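Local coordinates for manganese-binding protein (Chlamydia trachomatis, PDB 6NSI) that binds iron, manganese and nickel ions, with a preference for ferrous iron, and delivers them to the membrane permease of an ABC transporter for import, at residues I11-S16 against D260-N265; Q82-K87 against M107-A112; A236-V241 against I250-S255; R162-G167 against S172-R177; Y38-V41 against R47-M50. All coordinates share one frame; numbering follows the deposited sequence.

How the interactions relate
From the N terminus, interaction 1 opens first and closes last: helix 9-19 meets the loop before helix 266-280, 244 residues on, and the other four contacts all lie within that span. Interaction 5 comes next, a short closure between a loop and helix 44-50. Interaction 2 then joins helix 80-85 to helix 107-124, interaction 4 sets strand 164-165 against helix 172-178, and interaction 3 pairs helix 235-242 with strand 251-252. These four follow in series and none crosses another. W110 packs on I11 and C14, linking interactions 1 and 2; R108 touches R177 between 2 and 4; L237 touches G167 between 3 and 4.

Interaction 1 (I11-S16 against D260-N265); sequences ICDCVS and DNVCDN. With FE (Fe (III) ion), chain B.
With its CG anti to the carbonyl carbon (chi1 -65°), D13 leans off helix 9-19 toward N265, whose own CG is tucked between backbone N and carbonyl carbon (chi1 67°). D13 OD2 lies 3.3 Å from N265 CA and 3.6 Å from N265 CB, so the oxygen rests against backbone and CB while the amide of N265 is busy elsewhere. V262 adds a lighter touch, its CG1 4.1 Å from D13 OD2. The carboxylate has work at both oxygens: OD2 accepts from the backbone N of Y266, and OD1 forms a salt bridge with R9, which also donates to the carbonyl of D264. N265 is the N-cap of helix 266-280, its side chain capping a backbone N there; separately, N265 ND2 bonds to S268 OG and to D264 OD2, the latter at 3.1 Å and from above that carboxylate plane. Five residues earlier in the same loop D260 grips the iron with both oxygens, OD1 at 2.0 Å and OD2 at 2.4 Å from FE, and H36, H102 and H168 complete the site. The chemistry is thus that of an anion set at the start of a helix: the charge of D13 is met by the salt bridge to R9 and by the backbone N-H of Y266, the first residue of helix 266-280, an environment that would be expected to favour its ionised form, and it ties the loop bearing an iron ligand to helix 9-19.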
# COMPACT_ATOMS: atom_id res chain seq x y z
N ILE A 11 -0.46 0.04 -8.87
CA ILE A 11 -1.45 -0.28 -9.89
C ILE A 11 -0.77 -0.70 -11.19
O ILE A 11 -1.12 -1.73 -11.78
CB ILE A 11 -2.39 0.91 -10.11
CG1 ILE A 11 -3.20 1.16 -8.84
CG2 ILE A 11 -3.31 0.67 -11.29
CD1 ILE A 11 -3.81 2.52 -8.80
N CYS A 12 0.21 0.08 -11.65
CA CYS A 12 0.74 -0.11 -13.01
C CYS A 12 1.33 -1.50 -13.22
O CYS A 12 1.17 -2.10 -14.29
CB CYS A 12 1.79 0.94 -13.34
SG CYS A 12 2.14 1.01 -15.14
N ASP A 13 2.04 -2.02 -12.22
CA ASP A 13 2.70 -3.30 -12.42
C ASP A 13 1.72 -4.45 -12.51
O ASP A 13 2.05 -5.50 -13.08
CB ASP A 13 3.70 -3.55 -11.30
CG ASP A 13 4.85 -2.55 -11.33
OD1 ASP A 13 4.92 -1.74 -12.28
OD2 ASP A 13 5.67 -2.57 -10.40
N CYS A 14 0.52 -4.29 -11.95
CA CYS A 14 -0.51 -5.31 -12.10
C CYS A 14 -1.23 -5.17 -13.44
O CYS A 14 -1.47 -6.18 -14.12
CB CYS A 14 -1.50 -5.24 -10.94
SG CYS A 14 -0.74 -5.42 -9.26
N VAL A 15 -1.56 -3.94 -13.84
CA VAL A 15 -2.18 -3.72 -15.16
C VAL A 15 -1.29 -4.28 -16.26
O VAL A 15 -1.75 -4.99 -17.16
CB VAL A 15 -2.47 -2.22 -15.38
CG1 VAL A 15 -2.97 -1.99 -16.80
CG2 VAL A 15 -3.50 -1.71 -14.40
N SER A 16 0.01 -3.98 -16.19
CA SER A 16 0.93 -4.40 -17.25
C SER A 16 1.02 -5.92 -17.35
O SER A 16 1.28 -6.45 -18.43
CB SER A 16 2.32 -3.81 -17.00
OG SER A 16 2.26 -2.39 -16.94
N ASP A 260 4.49 3.92 0.24
CA ASP A 260 3.68 4.61 -0.76
C ASP A 260 4.22 4.41 -2.17
O ASP A 260 3.71 5.02 -3.12
CB ASP A 260 3.59 6.09 -0.43
CG ASP A 260 2.69 6.38 0.77
OD1 ASP A 260 1.81 5.55 1.12
OD2 ASP A 260 2.88 7.47 1.37
N ASN A 261 5.26 3.60 -2.33
CA ASN A 261 5.89 3.46 -3.63
C ASN A 261 6.45 2.05 -3.75
O ASN A 261 6.25 1.20 -2.87
CB ASN A 261 6.98 4.53 -3.84
CG ASN A 261 8.18 4.36 -2.90
OD1 ASN A 261 8.09 3.74 -1.84
ND2 ASN A 261 9.31 4.95 -3.28
N VAL A 262 7.15 1.83 -4.85
CA VAL A 262 7.71 0.52 -5.27
C VAL A 262 9.23 0.63 -5.42
O VAL A 262 9.68 1.70 -5.78
CB VAL A 262 7.03 0.16 -6.61
CG1 VAL A 262 7.92 -0.54 -7.61
CG2 VAL A 262 5.69 -0.52 -6.43
N CYS A 263 9.97 -0.43 -5.12
CA CYS A 263 11.43 -0.41 -5.33
C CYS A 263 11.72 -0.82 -6.78
O CYS A 263 11.86 0.06 -7.59
CB CYS A 263 12.13 -1.38 -4.39
SG CYS A 263 13.93 -1.16 -4.38
N ASP A 264 11.67 -2.10 -7.11
CA ASP A 264 11.87 -2.51 -8.52
C ASP A 264 10.51 -2.76 -9.18
O ASP A 264 10.26 -2.21 -10.23
CB ASP A 264 12.70 -3.79 -8.62
CG ASP A 264 12.73 -4.32 -10.03
OD1 ASP A 264 12.92 -3.51 -10.95
OD2 ASP A 264 12.53 -5.53 -10.20
N ASN A 265 9.67 -3.56 -8.53
CA ASN A 265 8.30 -3.87 -8.99
C ASN A 265 7.43 -4.07 -7.75
O ASN A 265 7.97 -4.42 -6.71
CB ASN A 265 8.23 -5.07 -9.93
CG ASN A 265 8.58 -6.37 -9.25
OD1 ASN A 265 7.73 -7.00 -8.66
ND2 ASN A 265 9.84 -6.76 -9.32
FE FE B . 0.84 6.73 2.48

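Interaction 2 (Q82-K87 against M107-A112); sequences QRLLNK and MRVWGA
Two helical segments approach closest at L84 and A112, whose CA atoms are 7.2 Å apart, near the C-terminal end of helix 80-85 and in the early turns of helix 107-124. On the 82-87 side L84 makes all the contacts. Its chi1 of -73°, with CG anti to the carbonyl carbon, aims CG at the facing helix, and from there the two methyls part. CD2 sits on A112, 3.6 Å from its CB, a close approach to the alanine methyl. CD1 reaches one turn back, 4.0 Å from the carbonyl O of V109 and 4.3 Å from V109 CG1. The leucine therefore straddles two successive turns of helix 107-124, and A113 and E116 of that helix extend the surface it rests on. Behind it, Q82 NE2 donates to N86 OD1 over 2.9 Å, a side-chain bond along the outer face of its own segment. Around the apolar centre lie polar ties: K87 forms a salt bridge with E116, and R108 NH2 donates to the carbonyl of C89. This is helix-helix packing, consistent with the family 9 solute-binding proteins, joining the short helix that follows strand 77-79, at the edge of the four-stranded parallel sheet, to helix 107-124.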
# COMPACT_ATOMS: atom_id res chain seq x y z
N GLN A 82 -13.22 2.30 -5.00
CA GLN A 82 -14.67 2.45 -4.98
C GLN A 82 -15.35 1.20 -5.53
O GLN A 82 -16.36 0.74 -4.98
CB GLN A 82 -15.09 3.67 -5.79
CG GLN A 82 -16.57 3.99 -5.65
CD GLN A 82 -16.98 4.21 -4.21
OE1 GLN A 82 -16.32 4.96 -3.47
NE2 GLN A 82 -18.06 3.56 -3.79
N ARG A 83 -14.81 0.63 -6.61
CA ARG A 83 -15.37 -0.61 -7.15
C ARG A 83 -15.26 -1.74 -6.13
O ARG A 83 -16.20 -2.53 -5.98
CB ARG A 83 -14.66 -0.97 -8.45
CG ARG A 83 -14.85 0.08 -9.54
CD ARG A 83 -14.51 -0.46 -10.91
NE ARG A 83 -14.69 0.57 -11.95
CZ ARG A 83 -14.82 0.31 -13.25
NH1 ARG A 83 -14.80 -0.94 -13.69
NH2 ARG A 83 -14.98 1.31 -14.11
N LEU A 84 -14.14 -1.83 -5.41
CA LEU A 84 -14.02 -2.83 -4.36
C LEU A 84 -15.01 -2.56 -3.23
O LEU A 84 -15.59 -3.50 -2.67
CB LEU A 84 -12.58 -2.85 -3.84
CG LEU A 84 -11.57 -3.48 -4.79
CD1 LEU A 84 -10.19 -3.43 -4.16
CD2 LEU A 84 -11.98 -4.91 -5.09
N LEU A 85 -15.22 -1.29 -2.90
CA LEU A 85 -16.20 -0.96 -1.87
C LEU A 85 -17.62 -1.25 -2.34
O LEU A 85 -18.47 -1.63 -1.53
CB LEU A 85 -16.06 0.51 -1.45
CG LEU A 85 -15.03 0.81 -0.35
CD1 LEU A 85 -15.13 2.26 0.11
CD2 LEU A 85 -15.17 -0.14 0.84
N ASN A 86 -17.88 -1.11 -3.65
CA ASN A 86 -19.20 -1.38 -4.22
C ASN A 86 -19.62 -2.84 -4.03
O ASN A 86 -20.78 -3.17 -4.30
CB ASN A 86 -19.20 -1.04 -5.72
CG ASN A 86 -19.35 0.47 -6.00
OD1 ASN A 86 -19.30 1.30 -5.09
ND2 ASN A 86 -19.52 0.81 -7.28
N LYS A 87 -18.72 -3.71 -3.57
CA LYS A 87 -19.01 -5.13 -3.42
C LYS A 87 -18.67 -5.65 -2.03
O LYS A 87 -18.62 -6.87 -1.83
CB LYS A 87 -18.26 -5.95 -4.48
CG LYS A 87 -18.49 -5.48 -5.91
CD LYS A 87 -17.32 -5.83 -6.82
CE LYS A 87 -17.67 -6.96 -7.77
NZ LYS A 87 -17.10 -6.73 -9.13
N MET A 107 -2.48 -8.36 0.45
CA MET A 107 -2.41 -9.05 -0.84
C MET A 107 -3.74 -9.70 -1.24
O MET A 107 -3.97 -9.92 -2.43
CB MET A 107 -1.28 -10.08 -0.82
CG MET A 107 -1.00 -10.78 -2.16
SD MET A 107 -0.44 -9.71 -3.52
CE MET A 107 1.05 -8.94 -2.88
N ARG A 108 -4.61 -10.01 -0.28
CA ARG A 108 -5.94 -10.49 -0.66
C ARG A 108 -6.79 -9.36 -1.22
O ARG A 108 -7.48 -9.53 -2.23
CB ARG A 108 -6.64 -11.13 0.52
CG ARG A 108 -8.04 -11.64 0.18
CD ARG A 108 -8.90 -11.75 1.43
NE ARG A 108 -9.44 -10.46 1.84
CZ ARG A 108 -10.45 -9.83 1.23
NH1 ARG A 108 -11.04 -10.39 0.17
NH2 ARG A 108 -10.87 -8.65 1.69
N VAL A 109 -6.74 -8.19 -0.58
CA VAL A 109 -7.49 -7.04 -1.09
C VAL A 109 -6.93 -6.61 -2.44
O VAL A 109 -7.69 -6.39 -3.39
CB VAL A 109 -7.48 -5.90 -0.05
CG1 VAL A 109 -8.26 -4.67 -0.55
CG2 VAL A 109 -8.07 -6.38 1.29
N TRP A 110 -5.60 -6.52 -2.58
CA TRP A 110 -5.04 -6.09 -3.85
C TRP A 110 -5.30 -7.12 -4.95
O TRP A 110 -5.40 -6.76 -6.13
CB TRP A 110 -3.54 -5.82 -3.72
CG TRP A 110 -3.04 -4.79 -4.72
CD1 TRP A 110 -2.03 -4.96 -5.62
CD2 TRP A 110 -3.53 -3.45 -4.91
NE1 TRP A 110 -1.85 -3.82 -6.37
CE2 TRP A 110 -2.75 -2.87 -5.95
CE3 TRP A 110 -4.53 -2.68 -4.31
CZ2 TRP A 110 -2.96 -1.57 -6.40
CZ3 TRP A 110 -4.73 -1.37 -4.76
CH2 TRP A 110 -3.95 -0.84 -5.79
N GLY A 111 -5.41 -8.40 -4.59
CA GLY A 111 -5.87 -9.38 -5.57
C GLY A 111 -7.26 -9.06 -6.08
O GLY A 111 -7.52 -9.11 -7.29
N ALA A 112 -8.18 -8.72 -5.17
CA ALA A 112 -9.50 -8.25 -5.58
C ALA A 112 -9.39 -7.00 -6.45
O ALA A 112 -10.09 -6.88 -7.46
CB ALA A 112 -10.37 -7.99 -4.36

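Interaction 3 (A236-V241 against I250-S255); sequences ALRKIV and IRLAKS
L252 is the residue to follow, since it bridges two side chains of helix 235-242. Its CB points from the strand at the helix, and CG, anti to the carbonyl carbon (chi1 -52°), forks there. CD2 goes to V241, ending 3.8 Å from V241 CG2. CD1 goes to R238, 3.5 Å from NH2 and 3.7 Å from NE of that arginine, and the two side chains cross at about a right angle. The guanidinium can get there because the R238 chain bends at chi2 (-141°); its CB starts out facing away from the strand. V241 CG2 serves a second partner as well, I250 CG1 at 4.1 Å, which makes this valine methyl the middle of the apolar cluster. I250 keeps its other branch, CG2, against the helix backbone, 3.6 Å from V241 O; that carbonyl accepts from S244 OG. Beneath, V226 of the neighbouring parallel strand touches both V241 and I250, and R251, facing the other way, reaches E280 in a salt bridge. The contact thus lays helix 235-242 against one face of strands 225-226 and 251-252. Its chemistry is dispersion between branched aliphatic groups, with the guanidinium meeting a leucine methyl obliquely: at the exposed margin of the contact, R238 touches the strand through van der Waals contact with L252 CD1.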
# COMPACT_ATOMS: atom_id res chain seq x y z
N ALA A 236 11.29 12.16 12.59
CA ALA A 236 10.44 11.79 13.72
C ALA A 236 10.86 10.44 14.33
O ALA A 236 11.01 10.31 15.55
CB ALA A 236 8.98 11.75 13.29
N LEU A 237 11.04 9.42 13.49
CA LEU A 237 11.46 8.13 14.04
C LEU A 237 12.85 8.22 14.65
O LEU A 237 13.13 7.57 15.67
CB LEU A 237 11.40 7.03 12.96
CG LEU A 237 10.05 6.36 12.65
CD1 LEU A 237 10.14 5.35 11.46
CD2 LEU A 237 9.41 5.69 13.87
N ARG A 238 13.74 9.03 14.08
CA ARG A 238 15.06 9.15 14.68
C ARG A 238 14.98 9.81 16.05
O ARG A 238 15.69 9.39 16.98
CB ARG A 238 16.02 9.90 13.75
CG ARG A 238 16.44 9.06 12.55
CD ARG A 238 17.91 9.26 12.19
NE ARG A 238 18.48 8.11 11.49
CZ ARG A 238 18.18 7.79 10.24
NH1 ARG A 238 17.33 8.54 9.55
NH2 ARG A 238 18.73 6.72 9.65
N LYS A 239 14.10 10.81 16.21
CA LYS A 239 13.87 11.43 17.53
C LYS A 239 13.24 10.44 18.50
O LYS A 239 13.63 10.39 19.68
CB LYS A 239 12.94 12.64 17.43
CG LYS A 239 13.43 13.79 16.60
CD LYS A 239 12.32 14.84 16.50
CE LYS A 239 12.72 16.02 15.60
NZ LYS A 239 14.20 16.23 15.56
N ILE A 240 12.23 9.70 18.05
CA ILE A 240 11.60 8.69 18.91
C ILE A 240 12.64 7.72 19.44
O ILE A 240 12.67 7.41 20.64
CB ILE A 240 10.48 7.97 18.13
CG1 ILE A 240 9.25 8.86 18.01
CG2 ILE A 240 10.08 6.67 18.83
CD1 ILE A 240 8.36 8.51 16.82
N VAL A 241 13.54 7.27 18.56
CA VAL A 241 14.56 6.30 18.95
C VAL A 241 15.50 6.89 20.00
O VAL A 241 15.79 6.26 21.03
CB VAL A 241 15.34 5.83 17.70
CG1 VAL A 241 16.72 5.30 18.07
CG2 VAL A 241 14.52 4.79 16.94
N ILE A 250 16.54 -0.13 21.58
CA ILE A 250 15.67 0.29 20.47
C ILE A 250 16.56 0.66 19.28
O ILE A 250 17.54 1.40 19.42
CB ILE A 250 14.76 1.47 20.88
CG1 ILE A 250 13.89 1.88 19.71
CG2 ILE A 250 15.58 2.67 21.32
CD1 ILE A 250 13.03 0.77 19.17
N ARG A 251 16.23 0.14 18.11
CA ARG A 251 17.05 0.35 16.93
C ARG A 251 16.15 0.60 15.73
O ARG A 251 14.94 0.35 15.77
CB ARG A 251 17.94 -0.86 16.67
CG ARG A 251 17.11 -2.11 16.39
CD ARG A 251 17.93 -3.39 16.47
NE ARG A 251 17.27 -4.43 15.68
CZ ARG A 251 16.45 -5.35 16.18
NH1 ARG A 251 16.18 -5.38 17.50
NH2 ARG A 251 15.91 -6.24 15.37
N LEU A 252 16.75 1.09 14.66
CA LEU A 252 16.10 1.20 13.36
C LEU A 252 16.27 -0.11 12.61
O LEU A 252 17.33 -0.75 12.69
CB LEU A 252 16.70 2.35 12.54
CG LEU A 252 16.84 3.76 13.12
CD1 LEU A 252 17.79 4.59 12.25
CD2 LEU A 252 15.48 4.46 13.23
N ALA A 253 15.24 -0.51 11.87
CA ALA A 253 15.36 -1.70 11.04
C ALA A 253 16.46 -1.50 10.02
O ALA A 253 16.78 -0.38 9.62
CB ALA A 253 14.03 -2.02 10.36
N LYS A 254 17.08 -2.61 9.60
CA LYS A 254 18.20 -2.53 8.67
C LYS A 254 17.76 -1.94 7.33
O LYS A 254 18.30 -0.92 6.88
CB LYS A 254 18.83 -3.91 8.48
CG LYS A 254 19.92 -4.26 9.48
CD LYS A 254 21.20 -3.45 9.24
CE LYS A 254 21.78 -2.94 10.55
NZ LYS A 254 22.36 -1.58 10.41
N SER A 255 16.75 -2.56 6.68
CA SER A 255 16.28 -2.09 5.39
C SER A 255 15.01 -1.27 5.54
O SER A 255 14.18 -1.56 6.40
CB SER A 255 15.99 -3.25 4.43
OG SER A 255 16.96 -4.27 4.55

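Interaction 4 (R162-G167 against S172-R177); sequences RYLVTG and SYFTRR
This is a buried, mainly apolar contact between a strand and the helix that follows it in the chain: strand 164-165 against helix 172-178, with H168, an iron ligand, in the connection. L164 supplies the strand side alone. Its CG lies opposite the backbone N (chi1 178°), which extends the side chain toward the helix, and one methyl, CD2, makes both contacts. That methyl is 3.6 Å from T175 OG1 and 4.1 Å from F174 CD1, at the junction of two consecutive helix residues. Leucine and phenylalanine side chains cross at about a right angle, while the leucine meets the threonine more obliquely. The hydroxyl beside the methyl is not left without a partner, for T175 OG1 bonds to the carbonyl O of F171, just before the helix. The CA atoms of L164 and T175 stand 7.6 Å apart. Other elements close round the same core: helix 266-280 brings I277 onto both L164 and F174, with V274 on F174, and F227 packs on L164. On the sheet side, L164 pairs through its backbone with R193 and I195, and C194 of the parallel strand 194-195 touches T175, so helix 172-178, the small sheet and helix 266-280 meet at L164, F174 and T175.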
# COMPACT_ATOMS: atom_id res chain seq x y z
N ARG A 162 4.51 -8.66 17.93
CA ARG A 162 3.63 -8.28 16.82
C ARG A 162 3.11 -6.86 17.03
O ARG A 162 1.93 -6.62 17.29
CB ARG A 162 2.50 -9.28 16.67
CG ARG A 162 2.94 -10.58 16.01
CD ARG A 162 1.85 -11.68 16.12
NE ARG A 162 2.43 -13.01 15.92
CZ ARG A 162 1.73 -14.14 15.87
NH1 ARG A 162 0.41 -14.11 16.02
NH2 ARG A 162 2.34 -15.31 15.68
N TYR A 163 4.03 -5.91 16.94
CA TYR A 163 3.75 -4.50 17.19
C TYR A 163 4.61 -3.75 16.20
O TYR A 163 5.85 -3.81 16.28
CB TYR A 163 4.08 -4.11 18.64
CG TYR A 163 3.17 -4.80 19.64
CD1 TYR A 163 1.92 -4.29 19.93
CD2 TYR A 163 3.55 -6.00 20.24
CE1 TYR A 163 1.06 -4.93 20.82
CE2 TYR A 163 2.71 -6.66 21.14
CZ TYR A 163 1.47 -6.12 21.42
OH TYR A 163 0.63 -6.75 22.29
N LEU A 164 3.96 -3.10 15.23
CA LEU A 164 4.61 -2.57 14.03
C LEU A 164 4.68 -1.04 14.10
O LEU A 164 3.66 -0.36 13.92
CB LEU A 164 3.87 -3.03 12.77
CG LEU A 164 4.43 -2.50 11.44
CD1 LEU A 164 5.89 -2.91 11.25
CD2 LEU A 164 3.54 -3.01 10.32
N VAL A 165 5.87 -0.51 14.34
CA VAL A 165 6.08 0.93 14.45
C VAL A 165 6.71 1.41 13.15
O VAL A 165 7.84 1.02 12.82
CB VAL A 165 6.97 1.28 15.66
CG1 VAL A 165 7.17 2.80 15.75
CG2 VAL A 165 6.37 0.73 16.97
N THR A 166 6.00 2.26 12.41
CA THR A 166 6.48 2.74 11.12
C THR A 166 6.46 4.27 11.07
O THR A 166 6.05 4.95 12.01
CB THR A 166 5.63 2.19 9.98
OG1 THR A 166 4.31 2.76 10.07
CG2 THR A 166 5.57 0.67 10.05
N GLY A 167 6.91 4.79 9.92
CA GLY A 167 7.02 6.23 9.75
C GLY A 167 5.67 6.92 9.69
O GLY A 167 5.43 7.90 10.40
N SER A 172 -1.87 -0.24 8.14
CA SER A 172 -3.01 -0.68 8.94
C SER A 172 -3.67 -1.92 8.34
O SER A 172 -4.04 -2.85 9.08
CB SER A 172 -4.02 0.45 9.11
OG SER A 172 -3.58 1.37 10.09
N TYR A 173 -3.86 -1.96 7.02
CA TYR A 173 -4.46 -3.16 6.41
C TYR A 173 -3.56 -4.37 6.58
O TYR A 173 -4.02 -5.47 6.92
CB TYR A 173 -4.75 -2.91 4.93
CG TYR A 173 -5.82 -1.88 4.71
CD1 TYR A 173 -5.49 -0.55 4.44
CD2 TYR A 173 -7.16 -2.23 4.77
CE1 TYR A 173 -6.47 0.40 4.24
CE2 TYR A 173 -8.15 -1.29 4.58
CZ TYR A 173 -7.81 0.02 4.31
OH TYR A 173 -8.80 0.96 4.11
N PHE A 174 -2.26 -4.19 6.30
CA PHE A 174 -1.25 -5.21 6.53
C PHE A 174 -1.35 -5.77 7.95
O PHE A 174 -1.35 -6.99 8.16
CB PHE A 174 0.12 -4.56 6.28
CG PHE A 174 1.30 -5.48 6.43
CD1 PHE A 174 1.89 -5.68 7.69
CD2 PHE A 174 1.86 -6.09 5.32
CE1 PHE A 174 2.98 -6.51 7.82
CE2 PHE A 174 2.96 -6.92 5.44
CZ PHE A 174 3.53 -7.12 6.69
N THR A 175 -1.41 -4.87 8.93
CA THR A 175 -1.40 -5.27 10.34
C THR A 175 -2.66 -6.04 10.71
O THR A 175 -2.60 -7.04 11.43
CB THR A 175 -1.28 -4.02 11.21
OG1 THR A 175 -0.02 -3.35 10.96
CG2 THR A 175 -1.43 -4.37 12.69
N ARG A 176 -3.81 -5.55 10.25
CA ARG A 176 -5.09 -6.21 10.53
C ARG A 176 -5.13 -7.62 9.92
O ARG A 176 -5.61 -8.56 10.56
CB ARG A 176 -6.23 -5.34 9.98
CG ARG A 176 -7.65 -5.73 10.46
CD ARG A 176 -8.75 -4.89 9.76
NE ARG A 176 -8.73 -5.06 8.30
CZ ARG A 176 -9.61 -4.52 7.45
NH1 ARG A 176 -10.60 -3.75 7.90
NH2 ARG A 176 -9.51 -4.75 6.13
N ARG A 177 -4.61 -7.79 8.70
CA ARG A 177 -4.63 -9.10 8.06
C ARG A 177 -3.59 -10.04 8.65
O ARG A 177 -3.91 -11.17 9.02
CB ARG A 177 -4.40 -8.98 6.55
CG ARG A 177 -4.34 -10.39 5.89
CD ARG A 177 -4.70 -10.39 4.43
NE ARG A 177 -4.85 -11.73 3.85
CZ ARG A 177 -6.00 -12.41 3.80
NH1 ARG A 177 -7.11 -11.90 4.33
NH2 ARG A 177 -6.06 -13.62 3.23

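Interaction 5 (Y38-V41 against R47-M50); sequences YEMV and RMAM
M40 and M48 reach toward each other tip to tip, one from the loop before helix 44-50 and the other from the helix itself. M48 runs straight beyond CG (chi3 -176°), carrying its methyl the full length of the chain. M40 is kinked at its last torsion (chi3 63°), which swings its CE forward to the end of M48. The result is a close meeting of thioether ends: M40 SD lies 3.9 Å from M48 CE, and the two CE atoms are 4.0 Å apart, with M48 SD 4.1 Å from M40 CE. The two long side chains bridge backbones whose nearest CA atoms, those of M40 and R47, are 10.4 Å apart. A second, looser approach lies beside it, V41 CG2 at 4.5 Å from R47 NH1. That guanidinium is bound to D44 in a salt bridge, and D44 also accepts from V41 N and Y38 OH, so one aspartate ties the loop to the start of the helix. L67 and H70 of helix 65-71 touch M40, while H70 and L71 touch M48. Chemically, the methionine ends offer soft, polarisable surfaces that hold by dispersion, and the carboxylate of D44 supplies polar ties between loop and helix.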
# COMPACT_ATOMS: atom_id res chain seq x y z
N TYR A 38 0.73 14.48 -4.68
CA TYR A 38 1.21 14.66 -6.04
C TYR A 38 0.36 15.71 -6.74
O TYR A 38 -0.87 15.64 -6.71
CB TYR A 38 1.15 13.35 -6.81
CG TYR A 38 1.74 13.44 -8.20
CD1 TYR A 38 3.11 13.42 -8.40
CD2 TYR A 38 0.93 13.55 -9.32
CE1 TYR A 38 3.65 13.48 -9.66
CE2 TYR A 38 1.46 13.62 -10.59
CZ TYR A 38 2.83 13.60 -10.75
OH TYR A 38 3.38 13.67 -12.02
N GLU A 39 1.01 16.68 -7.34
CA GLU A 39 0.34 17.64 -8.21
C GLU A 39 0.80 17.37 -9.63
O GLU A 39 1.97 17.04 -9.85
CB GLU A 39 0.63 19.09 -7.79
CG GLU A 39 0.21 19.43 -6.35
CD GLU A 39 -1.22 19.98 -6.24
OE1 GLU A 39 -1.65 20.32 -5.10
OE2 GLU A 39 -1.92 20.08 -7.27
N MET A 40 -0.12 17.46 -10.58
CA MET A 40 0.24 17.12 -11.95
C MET A 40 1.35 18.04 -12.45
O MET A 40 1.37 19.24 -12.15
CB MET A 40 -0.98 17.21 -12.86
CG MET A 40 -1.97 16.08 -12.60
SD MET A 40 -3.61 16.50 -13.19
CE MET A 40 -3.25 16.64 -14.95
N VAL A 41 2.29 17.44 -13.16
CA VAL A 41 3.36 18.17 -13.82
C VAL A 41 2.99 18.34 -15.29
O VAL A 41 2.07 17.70 -15.80
CB VAL A 41 4.73 17.45 -13.64
CG1 VAL A 41 5.07 17.30 -12.15
CG2 VAL A 41 4.71 16.10 -14.33
N ARG A 47 -0.81 12.91 -20.94
CA ARG A 47 -0.80 11.47 -20.67
C ARG A 47 -2.21 10.96 -20.44
O ARG A 47 -2.58 9.88 -20.93
CB ARG A 47 0.10 11.18 -19.46
CG ARG A 47 1.56 11.39 -19.76
CD ARG A 47 2.44 11.45 -18.52
NE ARG A 47 3.84 11.55 -18.91
CZ ARG A 47 4.62 12.61 -18.68
NH1 ARG A 47 4.16 13.68 -18.04
NH2 ARG A 47 5.88 12.58 -19.09
N MET A 48 -3.03 11.74 -19.73
CA MET A 48 -4.43 11.37 -19.58
C MET A 48 -5.16 11.44 -20.91
O MET A 48 -5.97 10.56 -21.24
CB MET A 48 -5.10 12.28 -18.55
CG MET A 48 -4.57 12.08 -17.11
SD MET A 48 -5.32 13.28 -15.99
CE MET A 48 -4.43 12.88 -14.45
N ALA A 49 -4.88 12.48 -21.70
CA ALA A 49 -5.61 12.71 -22.94
C ALA A 49 -5.37 11.59 -23.95
O ALA A 49 -6.31 11.13 -24.61
CB ALA A 49 -5.21 14.07 -23.52
N MET A 50 -4.12 11.12 -24.08
CA MET A 50 -3.84 10.04 -25.02
C MET A 50 -4.23 8.65 -24.51
O MET A 50 -4.17 7.69 -25.29
CB MET A 50 -2.35 10.04 -25.39
CG MET A 50 -1.47 9.28 -24.41
SD MET A 50 0.30 9.52 -24.71
CE MET A 50 0.47 11.28 -24.38